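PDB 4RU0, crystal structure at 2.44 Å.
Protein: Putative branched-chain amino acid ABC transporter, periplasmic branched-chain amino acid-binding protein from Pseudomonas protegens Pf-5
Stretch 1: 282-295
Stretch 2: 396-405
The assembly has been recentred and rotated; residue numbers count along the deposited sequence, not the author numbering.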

# COMPACT_ATOMS: atom_id res chain seq x y z
N ALA A 282 -15.56 -20.57 -6.94
CA ALA A 282 -15.02 -21.03 -5.65
C ALA A 282 -14.61 -19.86 -4.75
O ALA A 282 -14.41 -20.03 -3.55
N ALA A 283 -14.49 -18.67 -5.34
CA ALA A 283 -14.03 -17.50 -4.61
C ALA A 283 -15.17 -16.63 -4.08
O ALA A 283 -14.93 -15.58 -3.49
N LYS A 284 -16.41 -17.06 -4.29
CA LYS A 284 -17.57 -16.31 -3.80
C LYS A 284 -17.54 -16.19 -2.27
O LYS A 284 -17.47 -17.19 -1.57
N GLY A 285 -17.61 -14.96 -1.78
CA GLY A 285 -17.61 -14.73 -0.34
C GLY A 285 -16.27 -14.31 0.22
O GLY A 285 -16.19 -13.80 1.34
N TYR A 286 -15.21 -14.52 -0.55
CA TYR A 286 -13.84 -14.17 -0.18
C TYR A 286 -13.71 -12.74 0.36
O TYR A 286 -14.21 -11.80 -0.25
N LEU A 287 -13.06 -12.60 1.50
CA LEU A 287 -12.79 -11.29 2.08
C LEU A 287 -11.37 -10.82 1.76
O LEU A 287 -10.47 -11.63 1.54
N ALA A 288 -11.17 -9.50 1.73
CA ALA A 288 -9.83 -8.95 1.55
C ALA A 288 -9.70 -7.59 2.22
O ALA A 288 -10.65 -6.82 2.26
N LEU A 289 -8.50 -7.30 2.74
CA LEU A 289 -8.20 -5.99 3.30
C LEU A 289 -7.74 -5.05 2.20
O LEU A 289 -7.13 -5.47 1.22
N THR A 290 -8.03 -3.76 2.36
CA THR A 290 -7.57 -2.77 1.38
C THR A 290 -7.41 -1.39 2.01
O THR A 290 -8.22 -0.99 2.86
N PRO A 291 -6.36 -0.66 1.62
CA PRO A 291 -6.20 0.74 2.01
C PRO A 291 -6.75 1.67 0.93
O PRO A 291 -6.78 2.89 1.13
N TYR A 292 -7.13 1.10 -0.20
CA TYR A 292 -7.74 1.85 -1.29
C TYR A 292 -8.84 1.05 -2.01
O TYR A 292 -8.60 0.52 -3.07
N PRO A 293 -10.02 0.98 -1.41
CA PRO A 293 -11.12 0.13 -1.89
C PRO A 293 -11.52 0.39 -3.34
O PRO A 293 -11.52 1.54 -3.80
N ALA A 294 -11.87 -0.68 -4.05
CA ALA A 294 -12.42 -0.56 -5.39
C ALA A 294 -13.72 0.24 -5.37
O ALA A 294 -14.42 0.26 -4.36
N GLY A 295 -14.03 0.89 -6.48
CA GLY A 295 -15.25 1.68 -6.59
C GLY A 295 -15.03 2.91 -7.44
O GLY A 295 -14.00 3.58 -7.32
N ALA A 396 -4.61 1.98 8.96
CA ALA A 396 -5.98 1.46 8.88
C ALA A 396 -6.24 0.77 7.54
O ALA A 396 -5.50 0.96 6.58
N ALA A 397 -7.30 -0.03 7.50
CA ALA A 397 -7.72 -0.70 6.27
C ALA A 397 -9.21 -0.96 6.29
O ALA A 397 -9.83 -0.95 7.36
N ARG A 398 -9.78 -1.20 5.12
CA ARG A 398 -11.19 -1.57 5.02
C ARG A 398 -11.31 -3.00 4.50
O ARG A 398 -10.43 -3.48 3.78
N VAL A 399 -12.39 -3.67 4.88
CA VAL A 399 -12.65 -5.02 4.40
C VAL A 399 -13.65 -4.98 3.25
O VAL A 399 -14.66 -4.29 3.33
N GLN A 400 -13.36 -5.70 2.18
CA GLN A 400 -14.30 -5.81 1.08
C GLN A 400 -14.51 -7.28 0.71
O GLN A 400 -13.61 -8.10 0.87
N GLN A 401 -15.72 -7.59 0.23
CA GLN A 401 -16.12 -8.97 -0.04
C GLN A 401 -16.38 -9.22 -1.52
O GLN A 401 -17.00 -8.40 -2.20
N TRP A 402 -15.91 -10.36 -2.01
CA TRP A 402 -16.01 -10.71 -3.43
C TRP A 402 -17.21 -11.62 -3.70
O TRP A 402 -17.39 -12.64 -3.02
N ASP A 403 -18.04 -11.27 -4.68
CA ASP A 403 -19.22 -12.09 -4.98
C ASP A 403 -19.06 -12.91 -6.26
O ASP A 403 -19.98 -13.61 -6.67
N GLY A 404 -17.89 -12.82 -6.88
CA GLY A 404 -17.64 -13.53 -8.12
C GLY A 404 -17.51 -12.58 -9.28
O GLY A 404 -17.00 -12.94 -10.34
N ALA A 405 -17.97 -11.35 -9.07
CA ALA A 405 -17.97 -10.33 -10.12
C ALA A 405 -17.53 -8.97 -9.60
O ALA A 405 -16.86 -8.22 -10.30

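The two stretches meet as neighbouring antiparallel β-strands, joined by a ladder of backbone hydrogen bonds, with side chains packing over both faces of the sheet and a polar fringe where the strands run out into turns. Strands 287-290 and 396-402 run at 152° to one another. Ala288 faces Gln400 and Thr290 faces Arg398 in hydrogen-bonded pairs; Ala288 N to Gln400 O and Gln400 N to Ala288 O are both 2.9 Å, while Thr290 N to Arg398 O and Arg398 N to Thr290 O are both 2.8 Å.

Alternation along the strands sorts the side chains. One face carries Leu287, Leu289, Val399 and Gln401. Both leucines adopt the mt rotamer and Val399 is t. Leu289 CD2 lies 3.8 Å from Val399 CG2, and Leu287 CB is 4.2 Å from Val399 CG1, so the branched valine touches both leucines. Ala397 adds a small methyl, its CB 4.4 Å from Leu289 CB. Leu287 CD2 also rests 3.7 Å from Gln401 CB, using the aliphatic base of the glutamine, whose t, t chain then extends so that NE2 donates to Gly285 O at 2.9 Å.

The other face carries Ala288, Thr290, Arg398 and Gln400. Gln400 starts with chi1 p and chi2 t, and its amide reaches beyond the strand: OE1 is 3.6 Å from Thr290 CG2 and 3.7 Å from Pro293 CA, van der Waals contacts rather than hydrogen bonds. Thr290, chi1 t, is well suited to this position because its two branches do different work: CG2 packs against the other strand, 4.3 Å from Arg398 CB, while OG1 accepts a 3.0 Å hydrogen bond from Tyr292 N within its own stretch. Arg398 (m, t, p) contributes its methylenes, with CD 4.1 Å from Pro293 CG.

Beyond the strand, a type II turn from Ala283 to Tyr286 meets Trp402. Gly285 has phi 101°, where a CB would jam against the preceding carbonyl, so glycine fits; its N donates to Trp402 O at 2.6 Å. Trp402 N in turn donates to Tyr286 O at 2.8 Å. The indole, chi1 t, brings CD1 to 3.9 Å from Ala283 CB, with Ala283 O at the ring edge, 3.3 Å from CD1. Tyr286, also t, meets Trp402 through CB to CB at 4.3 Å, and its hydroxyl is hydrogen-bonded elsewhere in the structure. At the exposed end, the long chain of Lys284 (m, t, t, m) carries NZ to Asp403 O, a 2.7 Å hydrogen bond to the backbone carbonyl.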

# COMPACT_ATOMS: atom_id res chain seq x y z
CB ALA A 282 -13.83 -21.95 -5.87
CB ALA A 283 -13.11 -16.66 -5.48
CB LYS A 284 -18.88 -16.97 -4.24
CG LYS A 284 -19.18 -16.85 -5.72
CD LYS A 284 -20.51 -17.50 -6.05
CE LYS A 284 -20.94 -17.22 -7.49
NZ LYS A 284 -21.16 -15.77 -7.73
CB TYR A 286 -12.93 -14.35 -1.39
CG TYR A 286 -11.48 -13.95 -1.19
CD1 TYR A 286 -10.60 -14.75 -0.47
CD2 TYR A 286 -10.99 -12.78 -1.75
CE1 TYR A 286 -9.28 -14.39 -0.31
CE2 TYR A 286 -9.67 -12.41 -1.59
CZ TYR A 286 -8.82 -13.21 -0.87
OH TYR A 286 -7.50 -12.84 -0.72
CB LEU A 287 -12.99 -11.30 3.59
CG LEU A 287 -14.35 -11.77 4.10
CD1 LEU A 287 -14.45 -11.61 5.62
CD2 LEU A 287 -15.46 -11.02 3.41
CB ALA A 288 -9.49 -8.85 0.07
CB LEU A 289 -7.13 -6.11 4.39
CG LEU A 289 -7.45 -6.96 5.62
CD1 LEU A 289 -6.19 -7.29 6.40
CD2 LEU A 289 -8.46 -6.27 6.51
CB THR A 290 -8.53 -2.66 0.18
OG1 THR A 290 -8.06 -1.65 -0.73
CG2 THR A 290 -9.93 -2.29 0.64
CB PRO A 291 -4.69 0.88 2.15
CG PRO A 291 -4.16 -0.03 1.09
CD PRO A 291 -5.15 -1.18 0.96
CB TYR A 292 -6.69 2.34 -2.28
CG TYR A 292 -5.46 1.47 -2.37
CD1 TYR A 292 -5.50 0.24 -2.97
CD2 TYR A 292 -4.24 1.90 -1.87
CE1 TYR A 292 -4.39 -0.55 -3.07
CE2 TYR A 292 -3.13 1.12 -1.96
CZ TYR A 292 -3.21 -0.11 -2.56
OH TYR A 292 -2.11 -0.91 -2.66
CB PRO A 293 -12.28 0.50 -0.95
CG PRO A 293 -11.92 1.85 -0.42
CD PRO A 293 -10.43 1.84 -0.29
CB ALA A 294 -12.65 -1.94 -6.00
CB ALA A 396 -6.98 2.58 9.09
CB ALA A 397 -6.96 -2.00 6.07
CB ARG A 398 -11.94 -0.61 4.10
CG ARG A 398 -12.01 0.81 4.62
CD ARG A 398 -12.68 1.74 3.63
NE ARG A 398 -14.08 1.40 3.40
CZ ARG A 398 -15.10 1.98 4.02
NH1 ARG A 398 -14.88 2.94 4.91
NH2 ARG A 398 -16.35 1.61 3.74
CB VAL A 399 -13.18 -5.91 5.53
CG1 VAL A 399 -13.36 -7.35 5.04
CG2 VAL A 399 -12.25 -5.85 6.74
CB GLN A 400 -13.82 -5.02 -0.13
CG GLN A 400 -12.49 -5.47 -0.69
CD GLN A 400 -12.01 -4.58 -1.81
OE1 GLN A 400 -12.34 -3.39 -1.84
NE2 GLN A 400 -11.24 -5.14 -2.73
CB GLN A 401 -17.36 -9.32 0.79
CG GLN A 401 -17.87 -10.74 0.58
CD GLN A 401 -18.80 -11.17 1.70
OE1 GLN A 401 -19.64 -10.40 2.16
NE2 GLN A 401 -18.65 -12.41 2.15
CB TRP A 402 -14.71 -11.39 -3.87
CG TRP A 402 -14.67 -11.84 -5.29
CD1 TRP A 402 -14.68 -13.13 -5.74
CD2 TRP A 402 -14.57 -11.01 -6.45
NE1 TRP A 402 -14.60 -13.15 -7.11
CE2 TRP A 402 -14.54 -11.86 -7.57
CE3 TRP A 402 -14.52 -9.62 -6.65
CZ2 TRP A 402 -14.45 -11.37 -8.88
CZ3 TRP A 402 -14.44 -9.14 -7.94
CH2 TRP A 402 -14.40 -10.01 -9.04
CB ASP A 403 -20.48 -11.21 -5.06
CG ASP A 403 -20.40 -10.15 -6.16
OD1 ASP A 403 -19.70 -10.35 -7.17
OD2 ASP A 403 -21.08 -9.11 -6.01
CB ALA A 405 -19.34 -10.24 -10.76